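Long-range contacts in kojibiose phosphorylase (Gut metagenome, PDB 6W0P), which is a member of glycoside hydrolase family 65, joining an N-terminal beta-sandwich domain to a helical central catalytic domain and a small C-terminal domain: residues 56-61 against 89-94; 153-158 against 247-252; 169-174 against 215-220. All coordinates share one frame; numbering follows the deposited sequence.

Interaction 1: residues 56-61 against 89-94; sequences IGTYFN and VNFFKI
Thr-58 and Asn-90 mark the nearest approach of the two backbones, with their CA atoms 6.0 Å apart: the edge strand 58-60 passes an irregular loop that leads into strand 94-98, and no ladder forms between the two segments. Side chains fill the gap. The methyl CG2 of Thr-58, anti to the backbone N, lies 3.2 Å from Val-89 O and 3.5 Å from Phe-91 CE2. Beyond it, Phe-60 brings CE2 to within 4.2 Å of Val-89 CG1, which sits at the edge of its ring. At the other end Ile-56 CG2 meets Asn-90 ND2 at 3.6 Å, the two side chains crossing at about a right angle. The amide oxygen of Asn-90 turns back on its own loop and accepts from Phe-92 N (3.2 Å), closing an Asx turn. A water joins the segments, hydrogen-bonded to Thr-58 OG1 (2.8 Å) and accepting from Phe-91 N (3.0 Å); it rests over the centre of one face of the Phe-91 ring. In this buried contact the water thus satisfies Phe-91 N and ties it to the Thr-58 hydroxyl, while the Asx turn braces the loop that presents this N-H.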
loop_
_atom_site.group_PDB
_atom_site.type_symbol
_atom_site.label_atom_id
_atom_site.label_comp_id
_atom_site.label_asym_id
_atom_site.label_seq_id
_atom_site.Cartn_x
_atom_site.Cartn_y
_atom_site.Cartn_z
ATOM N N ILE A 56 10.847 -17.955 -22.948
ATOM C CA ILE A 56 11.446 -19.287 -22.664
ATOM C C ILE A 56 11.182 -19.598 -21.189
ATOM O O ILE A 56 11.481 -18.745 -20.309
ATOM C CB ILE A 56 12.944 -19.342 -22.996
ATOM C CG1 ILE A 56 13.190 -19.130 -24.494
ATOM C CG2 ILE A 56 13.506 -20.659 -22.509
ATOM C CD1 ILE A 56 14.651 -19.054 -24.885
ATOM N N GLY A 57 10.651 -20.782 -20.931
ATOM C CA GLY A 57 10.042 -21.098 -19.629
ATOM C C GLY A 57 10.052 -22.588 -19.403
ATOM O O GLY A 57 9.321 -23.284 -20.136
ATOM N N THR A 58 10.932 -23.029 -18.506
ATOM C CA THR A 58 11.046 -24.414 -17.999
ATOM C C THR A 58 10.930 -24.333 -16.477
ATOM O O THR A 58 11.749 -23.613 -15.882
ATOM C CB THR A 58 12.356 -25.084 -18.444
ATOM O OG1 THR A 58 12.502 -24.944 -19.861
ATOM C CG2 THR A 58 12.409 -26.546 -18.054
ATOM N N TYR A 59 9.955 -25.005 -15.867
ATOM C CA TYR A 59 9.768 -24.914 -14.403
ATOM C C TYR A 59 9.646 -26.297 -13.809
ATOM O O TYR A 59 9.177 -27.200 -14.493
ATOM C CB TYR A 59 8.550 -24.063 -14.082
ATOM C CG TYR A 59 8.398 -22.873 -14.993
ATOM C CD1 TYR A 59 9.110 -21.702 -14.763
ATOM C CD2 TYR A 59 7.547 -22.915 -16.086
ATOM C CE1 TYR A 59 8.944 -20.595 -15.577
ATOM C CE2 TYR A 59 7.382 -21.818 -16.918
ATOM C CZ TYR A 59 8.083 -20.652 -16.657
ATOM O OH TYR A 59 7.918 -19.567 -17.455
ATOM N N PHE A 60 10.035 -26.393 -12.547
ATOM C CA PHE A 60 9.916 -27.582 -11.680
ATOM C C PHE A 60 9.083 -27.188 -10.469
ATOM O O PHE A 60 9.430 -26.188 -9.823
ATOM C CB PHE A 60 11.301 -28.088 -11.286
ATOM C CG PHE A 60 12.135 -28.528 -12.465
ATOM C CD1 PHE A 60 12.077 -29.841 -12.921
ATOM C CD2 PHE A 60 12.937 -27.619 -13.144
ATOM C CE1 PHE A 60 12.826 -30.246 -14.021
ATOM C CE2 PHE A 60 13.688 -28.024 -14.239
ATOM C CZ PHE A 60 13.642 -29.338 -14.671
ATOM N N ASN A 61 8.012 -27.939 -10.203
ATOM C CA ASN A 61 7.051 -27.643 -9.113
ATOM C C ASN A 61 7.849 -27.587 -7.805
ATOM O O ASN A 61 8.463 -28.620 -7.459
ATOM C CB ASN A 61 5.935 -28.687 -9.122
ATOM C CG ASN A 61 4.618 -28.209 -8.549
ATOM O OD1 ASN A 61 4.575 -27.674 -7.440
ATOM N ND2 ASN A 61 3.543 -28.429 -9.291
ATOM N N VAL A 89 16.589 -24.940 -16.077
ATOM C CA VAL A 89 17.427 -25.386 -17.217
ATOM C C VAL A 89 16.550 -25.522 -18.466
ATOM O O VAL A 89 15.576 -26.291 -18.454
ATOM C CB VAL A 89 18.199 -26.669 -16.859
ATOM C CG1 VAL A 89 17.283 -27.806 -16.407
ATOM C CG2 VAL A 89 19.113 -27.105 -17.997
ATOM N N ASN A 90 16.895 -24.783 -19.516
ATOM C CA ASN A 90 16.334 -24.998 -20.878
ATOM C C ASN A 90 17.019 -26.232 -21.492
ATOM O O ASN A 90 18.201 -26.107 -21.861
ATOM C CB ASN A 90 16.532 -23.752 -21.749
ATOM C CG ASN A 90 16.008 -23.935 -23.158
ATOM O OD1 ASN A 90 15.632 -25.041 -23.544
ATOM N ND2 ASN A 90 15.957 -22.848 -23.918
ATOM N N PHE A 91 16.342 -27.388 -21.534
ATOM C CA PHE A 91 16.941 -28.689 -21.955
ATOM C C PHE A 91 16.451 -29.074 -23.352
ATOM O O PHE A 91 16.739 -30.185 -23.792
ATOM C CB PHE A 91 16.652 -29.786 -20.931
ATOM C CG PHE A 91 15.206 -29.961 -20.543
ATOM C CD1 PHE A 91 14.290 -30.525 -21.422
ATOM C CD2 PHE A 91 14.768 -29.593 -19.277
ATOM C CE1 PHE A 91 12.963 -30.674 -21.059
ATOM C CE2 PHE A 91 13.444 -29.764 -18.909
ATOM C CZ PHE A 91 12.547 -30.310 -19.795
ATOM N N PHE A 92 15.722 -28.184 -24.026
ATOM C CA PHE A 92 15.236 -28.394 -25.416
ATOM C C PHE A 92 16.007 -27.492 -26.380
ATOM O O PHE A 92 15.844 -27.644 -27.609
ATOM C CB PHE A 92 13.730 -28.130 -25.503
ATOM C CG PHE A 92 12.831 -29.218 -24.955
ATOM C CD1 PHE A 92 13.125 -30.564 -25.132
ATOM C CD2 PHE A 92 11.639 -28.892 -24.327
ATOM C CE1 PHE A 92 12.267 -31.546 -24.659
ATOM C CE2 PHE A 92 10.780 -29.875 -23.866
ATOM C CZ PHE A 92 11.097 -31.199 -24.029
ATOM N N LYS A 93 16.844 -26.604 -25.840
ATOM C CA LYS A 93 17.589 -25.594 -26.628
ATOM C C LYS A 93 18.496 -26.271 -27.659
ATOM O O LYS A 93 19.271 -27.178 -27.306
ATOM C CB LYS A 93 18.439 -24.689 -25.740
ATOM C CG LYS A 93 19.113 -23.563 -26.512
ATOM C CD LYS A 93 19.690 -22.510 -25.616
ATOM C CE LYS A 93 20.627 -21.586 -26.368
ATOM N NZ LYS A 93 21.304 -20.640 -25.459
ATOM N N ILE A 94 18.386 -25.838 -28.908
ATOM C CA ILE A 94 19.325 -26.249 -29.992
ATOM C C ILE A 94 19.851 -24.999 -30.693
ATOM O O ILE A 94 19.289 -23.892 -30.492
ATOM C CB ILE A 94 18.655 -27.211 -30.995
ATOM C CG1 ILE A 94 17.614 -26.494 -31.858
ATOM C CG2 ILE A 94 18.058 -28.405 -30.267
ATOM C CD1 ILE A 94 16.906 -27.391 -32.852
HETATM O O HOH W 1 13.365 -27.182 -21.380
#

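Interaction 2: residues 153-158 against 247-252; sequences AYQMIS and ITRYVT
Gln-155 and Arg-249 form the polar centre of an antiparallel pair of strands whose axes come within 4.5 Å. Ala-153, Gln-155 and Ile-157 are in hydrogen-bonded pairs with Val-251, Arg-249 and Ile-247, each closed by two backbone bonds; Arg-249 N to Gln-155 O is the shortest, at 2.6 Å. The side chains of these six residues share one face of the sheet, and this is the tightly packed one. Gln-155, with CG anti to the backbone N (chi1 -175°) and an extended chain beyond, lies alongside Arg-249 and points the same way. Its OE1 sits at the guanidinium edge, near that plane, and accepts from both NE (2.7 Å) and NH2 (2.8 Å). NH2 approaches in the amide plane on a lone pair, whereas NE is tilted from it, the amide and guanidinium planes being 42° apart. The backbone oxygens of Lys-93 and His-172 take further guanidinium N-H groups, so the buried guanidinium, which probably keeps its charge, is met here by neutral oxygens. The opposite face, bearing Tyr-154, Met-156, Thr-248 and Tyr-250, is more loosely joined. Tyr-154 CD1 approaches Tyr-250 CD2 at 3.8 Å, and the phenols bond elsewhere, to Asp-146 and to Phe-280 O. Met-156, partly exposed, touches Thr-248 OG1 through CG at 3.9 Å while the rest of its side chain turns off from the partner strand. The pair lies within the large antiparallel sheet of the family 65 N-terminal beta-sandwich, its Gln-155/Arg-249 face toward the second sheet and its tyrosine face toward helix 282-300.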
loop_
_atom_site.group_PDB
_atom_site.type_symbol
_atom_site.label_atom_id
_atom_site.label_comp_id
_atom_site.label_asym_id
_atom_site.label_seq_id
_atom_site.Cartn_x
_atom_site.Cartn_y
_atom_site.Cartn_z
ATOM N N ALA A 153 12.483 -36.185 -19.995
ATOM C CA ALA A 153 11.980 -35.441 -21.175
ATOM C C ALA A 153 12.688 -35.985 -22.415
ATOM O O ALA A 153 13.865 -36.375 -22.315
ATOM C CB ALA A 153 12.240 -33.958 -21.026
ATOM N N TYR A 154 12.020 -35.977 -23.553
ATOM C CA TYR A 154 12.558 -36.530 -24.812
ATOM C C TYR A 154 12.367 -35.513 -25.931
ATOM O O TYR A 154 11.321 -34.802 -25.984
ATOM C CB TYR A 154 11.851 -37.844 -25.130
ATOM C CG TYR A 154 11.754 -38.752 -23.932
ATOM C CD1 TYR A 154 12.896 -39.227 -23.312
ATOM C CD2 TYR A 154 10.524 -39.129 -23.412
ATOM C CE1 TYR A 154 12.816 -40.051 -22.206
ATOM C CE2 TYR A 154 10.430 -39.958 -22.309
ATOM C CZ TYR A 154 11.578 -40.445 -21.716
ATOM O OH TYR A 154 11.481 -41.240 -20.611
ATOM N N GLN A 155 13.328 -35.489 -26.843
ATOM C CA GLN A 155 13.302 -34.595 -28.017
ATOM C C GLN A 155 13.829 -35.385 -29.199
ATOM O O GLN A 155 14.814 -36.102 -29.028
ATOM C CB GLN A 155 14.161 -33.356 -27.778
ATOM C CG GLN A 155 14.088 -32.334 -28.898
ATOM C CD GLN A 155 15.011 -31.181 -28.600
ATOM O OE1 GLN A 155 16.178 -31.378 -28.262
ATOM N NE2 GLN A 155 14.477 -29.970 -28.691
ATOM N N MET A 156 13.175 -35.252 -30.335
ATOM C CA MET A 156 13.597 -35.870 -31.597
ATOM C C MET A 156 13.632 -34.759 -32.641
ATOM O O MET A 156 12.689 -33.952 -32.686
ATOM C CB MET A 156 12.649 -36.988 -32.028
ATOM C CG MET A 156 13.158 -37.781 -33.209
ATOM S SD MET A 156 12.153 -39.239 -33.571
ATOM C CE MET A 156 10.542 -38.544 -33.971
ATOM N N ILE A 157 14.734 -34.706 -33.387
ATOM C CA ILE A 157 14.999 -33.720 -34.464
ATOM C C ILE A 157 15.355 -34.511 -35.724
ATOM O O ILE A 157 16.328 -35.295 -35.682
ATOM C CB ILE A 157 16.125 -32.751 -34.055
ATOM C CG1 ILE A 157 15.883 -32.138 -32.676
ATOM C CG2 ILE A 157 16.299 -31.682 -35.118
ATOM C CD1 ILE A 157 17.115 -31.531 -32.049
ATOM N N SER A 158 14.582 -34.308 -36.788
ATOM C CA SER A 158 14.842 -34.856 -38.137
ATOM C C SER A 158 15.076 -33.723 -39.155
ATOM O O SER A 158 14.431 -32.662 -39.063
ATOM C CB SER A 158 13.728 -35.734 -38.558
ATOM O OG SER A 158 12.692 -34.958 -39.105
ATOM N N ILE A 247 17.918 -37.486 -34.968
ATOM C CA ILE A 247 18.626 -37.729 -33.683
ATOM C C ILE A 247 17.576 -37.649 -32.565
ATOM O O ILE A 247 16.634 -36.840 -32.698
ATOM C CB ILE A 247 19.775 -36.717 -33.519
ATOM C CG1 ILE A 247 20.571 -36.941 -32.236
ATOM C CG2 ILE A 247 19.282 -35.288 -33.614
ATOM C CD1 ILE A 247 21.853 -36.115 -32.176
ATOM N N THR A 248 17.716 -38.473 -31.524
ATOM C CA THR A 248 16.859 -38.428 -30.314
ATOM C C THR A 248 17.696 -37.959 -29.127
ATOM O O THR A 248 18.748 -38.567 -28.883
ATOM C CB THR A 248 16.219 -39.790 -30.049
ATOM O OG1 THR A 248 15.548 -40.108 -31.264
ATOM C CG2 THR A 248 15.276 -39.779 -28.868
ATOM N N ARG A 249 17.248 -36.901 -28.454
ATOM C CA ARG A 249 17.800 -36.429 -27.165
ATOM C C ARG A 249 16.950 -36.960 -26.001
ATOM O O ARG A 249 15.726 -36.664 -25.968
ATOM C CB ARG A 249 17.813 -34.903 -27.112
ATOM C CG ARG A 249 18.691 -34.372 -25.996
ATOM C CD ARG A 249 18.168 -33.100 -25.381
ATOM N NE ARG A 249 18.002 -32.015 -26.341
ATOM C CZ ARG A 249 18.565 -30.823 -26.244
ATOM N NH1 ARG A 249 19.392 -30.562 -25.253
ATOM N NH2 ARG A 249 18.286 -29.875 -27.123
ATOM N N TYR A 250 17.595 -37.684 -25.081
ATOM C CA TYR A 250 17.055 -38.104 -23.766
ATOM C C TYR A 250 17.561 -37.128 -22.707
ATOM O O TYR A 250 18.786 -36.852 -22.670
ATOM C CB TYR A 250 17.483 -39.535 -23.451
ATOM C CG TYR A 250 17.080 -40.517 -24.520
ATOM C CD1 TYR A 250 17.890 -40.729 -25.617
ATOM C CD2 TYR A 250 15.877 -41.211 -24.461
ATOM C CE1 TYR A 250 17.539 -41.626 -26.615
ATOM C CE2 TYR A 250 15.499 -42.095 -25.467
ATOM C CZ TYR A 250 16.341 -42.312 -26.549
ATOM O OH TYR A 250 16.052 -43.186 -27.555
ATOM N N VAL A 251 16.647 -36.598 -21.897
ATOM C CA VAL A 251 16.970 -35.693 -20.756
ATOM C C VAL A 251 16.441 -36.312 -19.451
ATOM O O VAL A 251 15.357 -36.877 -19.475
ATOM C CB VAL A 251 16.392 -34.288 -21.005
ATOM C CG1 VAL A 251 16.736 -33.316 -19.887
ATOM C CG2 VAL A 251 16.843 -33.736 -22.347
ATOM N N THR A 252 17.222 -36.225 -18.373
ATOM C CA THR A 252 16.809 -36.519 -16.979
ATOM C C THR A 252 17.212 -35.329 -16.102
ATOM O O THR A 252 18.336 -34.869 -16.221
ATOM C CB THR A 252 17.352 -37.866 -16.500
ATOM O OG1 THR A 252 16.739 -38.876 -17.303
ATOM C CG2 THR A 252 17.059 -38.118 -15.040
#

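Interaction 3: residues 169-174 against 215-220; sequences LELHLD and MRTNLK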
loop_
_atom_site.group_PDB
_atom_site.type_symbol
_atom_site.label_atom_id
_atom_site.label_comp_id
_atom_site.label_asym_id
_atom_site.label_seq_id
_atom_site.Cartn_x
_atom_site.Cartn_y
_atom_site.Cartn_z
ATOM N N LEU A 169 24.399 -28.963 -35.941
ATOM C CA LEU A 169 23.364 -29.027 -34.885
ATOM C C LEU A 169 24.080 -28.995 -33.544
ATOM O O LEU A 169 25.053 -29.773 -33.392
ATOM C CB LEU A 169 22.554 -30.309 -35.064
ATOM C CG LEU A 169 21.601 -30.672 -33.930
ATOM C CD1 LEU A 169 20.448 -29.685 -33.814
ATOM C CD2 LEU A 169 21.075 -32.065 -34.142
ATOM N N GLU A 170 23.667 -28.079 -32.663
ATOM C CA GLU A 170 24.115 -27.994 -31.250
ATOM C C GLU A 170 22.918 -28.342 -30.348
ATOM O O GLU A 170 21.881 -27.711 -30.517
ATOM C CB GLU A 170 24.642 -26.595 -30.927
ATOM C CG GLU A 170 25.817 -26.156 -31.788
ATOM C CD GLU A 170 26.361 -24.756 -31.509
ATOM O OE1 GLU A 170 25.798 -24.045 -30.646
ATOM O OE2 GLU A 170 27.338 -24.366 -32.167
ATOM N N LEU A 171 23.070 -29.314 -29.449
ATOM C CA LEU A 171 22.132 -29.571 -28.333
ATOM C C LEU A 171 22.694 -28.930 -27.058
ATOM O O LEU A 171 23.851 -29.244 -26.681
ATOM C CB LEU A 171 21.914 -31.078 -28.142
ATOM C CG LEU A 171 21.514 -31.887 -29.374
ATOM C CD1 LEU A 171 21.113 -33.286 -28.951
ATOM C CD2 LEU A 171 20.389 -31.221 -30.147
ATOM N N HIS A 172 21.877 -28.095 -26.407
ATOM C CA HIS A 172 22.245 -27.341 -25.183
ATOM C C HIS A 172 21.414 -27.811 -23.980
ATOM O O HIS A 172 20.198 -28.066 -24.147
ATOM C CB HIS A 172 22.039 -25.845 -25.408
ATOM C CG HIS A 172 22.883 -25.226 -26.468
ATOM N ND1 HIS A 172 23.488 -23.995 -26.293
ATOM C CD2 HIS A 172 23.185 -25.618 -27.722
ATOM C CE1 HIS A 172 24.130 -23.663 -27.392
ATOM N NE2 HIS A 172 23.965 -24.643 -28.278
ATOM N N LEU A 173 22.048 -27.904 -22.810
ATOM C CA LEU A 173 21.405 -27.658 -21.498
ATOM C C LEU A 173 21.897 -26.293 -21.021
ATOM O O LEU A 173 23.121 -26.143 -20.835
ATOM C CB LEU A 173 21.771 -28.752 -20.491
ATOM C CG LEU A 173 21.623 -30.186 -20.984
ATOM C CD1 LEU A 173 22.083 -31.145 -19.904
ATOM C CD2 LEU A 173 20.186 -30.491 -21.396
ATOM N N ASP A 174 20.981 -25.336 -20.884
ATOM C CA ASP A 174 21.271 -23.903 -20.632
ATOM C C ASP A 174 20.649 -23.520 -19.295
ATOM O O ASP A 174 19.406 -23.433 -19.242
ATOM C CB ASP A 174 20.715 -23.016 -21.755
ATOM C CG ASP A 174 20.879 -21.532 -21.476
ATOM O OD1 ASP A 174 21.555 -21.222 -20.477
ATOM O OD2 ASP A 174 20.342 -20.689 -22.255
ATOM N N MET A 215 21.867 -35.174 -20.334
ATOM C CA MET A 215 21.360 -35.642 -21.639
ATOM C C MET A 215 22.359 -36.601 -22.287
ATOM O O MET A 215 23.527 -36.637 -21.894
ATOM C CB MET A 215 21.078 -34.476 -22.581
ATOM C CG MET A 215 22.292 -33.701 -22.972
ATOM S SD MET A 215 21.828 -32.559 -24.276
ATOM C CE MET A 215 23.276 -31.505 -24.358
ATOM N N ARG A 216 21.841 -37.379 -23.221
ATOM C CA ARG A 216 22.601 -38.260 -24.131
ATOM C C ARG A 216 21.704 -38.505 -25.341
ATOM O O ARG A 216 20.489 -38.212 -25.228
ATOM C CB ARG A 216 22.933 -39.585 -23.449
ATOM C CG ARG A 216 21.724 -40.488 -23.299
ATOM C CD ARG A 216 22.031 -41.651 -22.398
ATOM N NE ARG A 216 22.721 -42.724 -23.093
ATOM C CZ ARG A 216 23.863 -43.267 -22.691
ATOM N NH1 ARG A 216 24.495 -42.794 -21.623
ATOM N NH2 ARG A 216 24.401 -44.259 -23.382
ATOM N N THR A 217 22.259 -39.065 -26.416
ATOM C CA THR A 217 21.601 -39.128 -27.750
ATOM C C THR A 217 21.909 -40.501 -28.350
ATOM O O THR A 217 22.622 -41.276 -27.691
ATOM C CB THR A 217 22.003 -37.936 -28.639
ATOM O OG1 THR A 217 23.308 -38.140 -29.186
ATOM C CG2 THR A 217 21.990 -36.612 -27.904
ATOM N N ASN A 218 21.332 -40.782 -29.517
ATOM C CA ASN A 218 21.568 -42.020 -30.305
ATOM C C ASN A 218 22.601 -41.702 -31.405
ATOM O O ASN A 218 22.533 -42.270 -32.480
ATOM C CB ASN A 218 20.237 -42.591 -30.834
ATOM C CG ASN A 218 19.480 -41.619 -31.722
ATOM O OD1 ASN A 218 19.888 -40.468 -31.856
ATOM N ND2 ASN A 218 18.376 -42.044 -32.328
ATOM N N LEU A 219 23.535 -40.803 -31.165
ATOM C CA LEU A 219 24.573 -40.478 -32.167
ATOM C C LEU A 219 25.784 -39.892 -31.440
ATOM O O LEU A 219 25.616 -38.909 -30.661
ATOM C CB LEU A 219 23.982 -39.507 -33.198
ATOM C CG LEU A 219 24.879 -39.181 -34.399
ATOM C CD1 LEU A 219 25.106 -40.402 -35.282
ATOM C CD2 LEU A 219 24.286 -38.055 -35.230
ATOM N N LYS A 220 26.957 -40.489 -31.664
ATOM C CA LYS A 220 28.262 -39.920 -31.230
ATOM C C LYS A 220 28.367 -38.484 -31.772
ATOM O O LYS A 220 28.147 -38.290 -32.980
ATOM C CB LYS A 220 29.438 -40.778 -31.718
ATOM C CG LYS A 220 30.806 -40.329 -31.217
ATOM C CD LYS A 220 31.009 -40.495 -29.719
ATOM C CE LYS A 220 32.213 -39.728 -29.212
ATOM N NZ LYS A 220 32.513 -40.056 -27.800
#
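Leu-173 and Met-215 lie on strands of different sheets; the segments 169-174 and 215-217 run nearly antiparallel, at 162°, their axes coming no nearer than 9.2 Å, a spacing bridged by side chains, one of which reaches the facing backbone. Met-215 does most of the bridging. Its CG takes the position between the backbone N and the carbonyl carbon (chi1 65°), and from there the chain runs extended toward strand 169-174. The terminal methyl CE reaches the opposing backbone, 3.3 Å from Leu-171 O, and also lies 4.0 Å from Leu-171 CB. Along the way the thioether slides past Leu-173 in the opposite direction, SD coming to 3.9 Å from Leu-173 CD2, while the other branch of the leucine, CD1, lies 4.0 Å from Met-215 CG. This is face-to-face packing in a beta-sandwich: strand 165-174 is the middle strand of a five-stranded antiparallel sheet, strand 210-217 belongs to the larger one, and alternate residues of each turn inward to form the hydrophobic layer between them, as expected for the family 65 N-terminal domain. A second apolar contact lies further along, where Leu-171 and Thr-217 meet tip to tip, CD1 to CG2 at 3.6 Å. The hydroxyl of Thr-217 is engaged separately, hydrogen-bonded to the Tyr-235 hydroxyl on strand 230-239, the neighbour of strand 165-174 in the facing sheet, and accepting a weak bond from Leu-219 N. The other side of strand 169-174, turned away from this layer, is polar. There His-172 NE2 donates to Glu-170 OE1 over 3.1 Å; the carboxylate oxygen lies close to the imidazole plane and uses its anti lone pair, and the second oxygen, OE2, forms a salt bridge with Lys-168.

In the fold
All three contacts lie in the N-terminal domain, on the same side of the chain's centre. Interactions 2 and 3 are close, their centres about 8 Å apart, and interaction 3 is nested in the loop that interaction 2 closes. Tyr-250 N, 2.9 Å from Arg-216 O, joins strands 245-256 and 210-217 within the large sheet, and Arg-249 NH1 packs against Met-215 SD at 3.3 Å. Interaction 1 lies about 13 Å from interaction 2 and about 15 Å from interaction 3, centre to centre. Its loop meets strand 169-174 through Asn-90 N and Asp-174 O, 2.9 Å apart. At the far end, Asn-61 hydrogen-bonds Arg-401 within the central catalytic domain range.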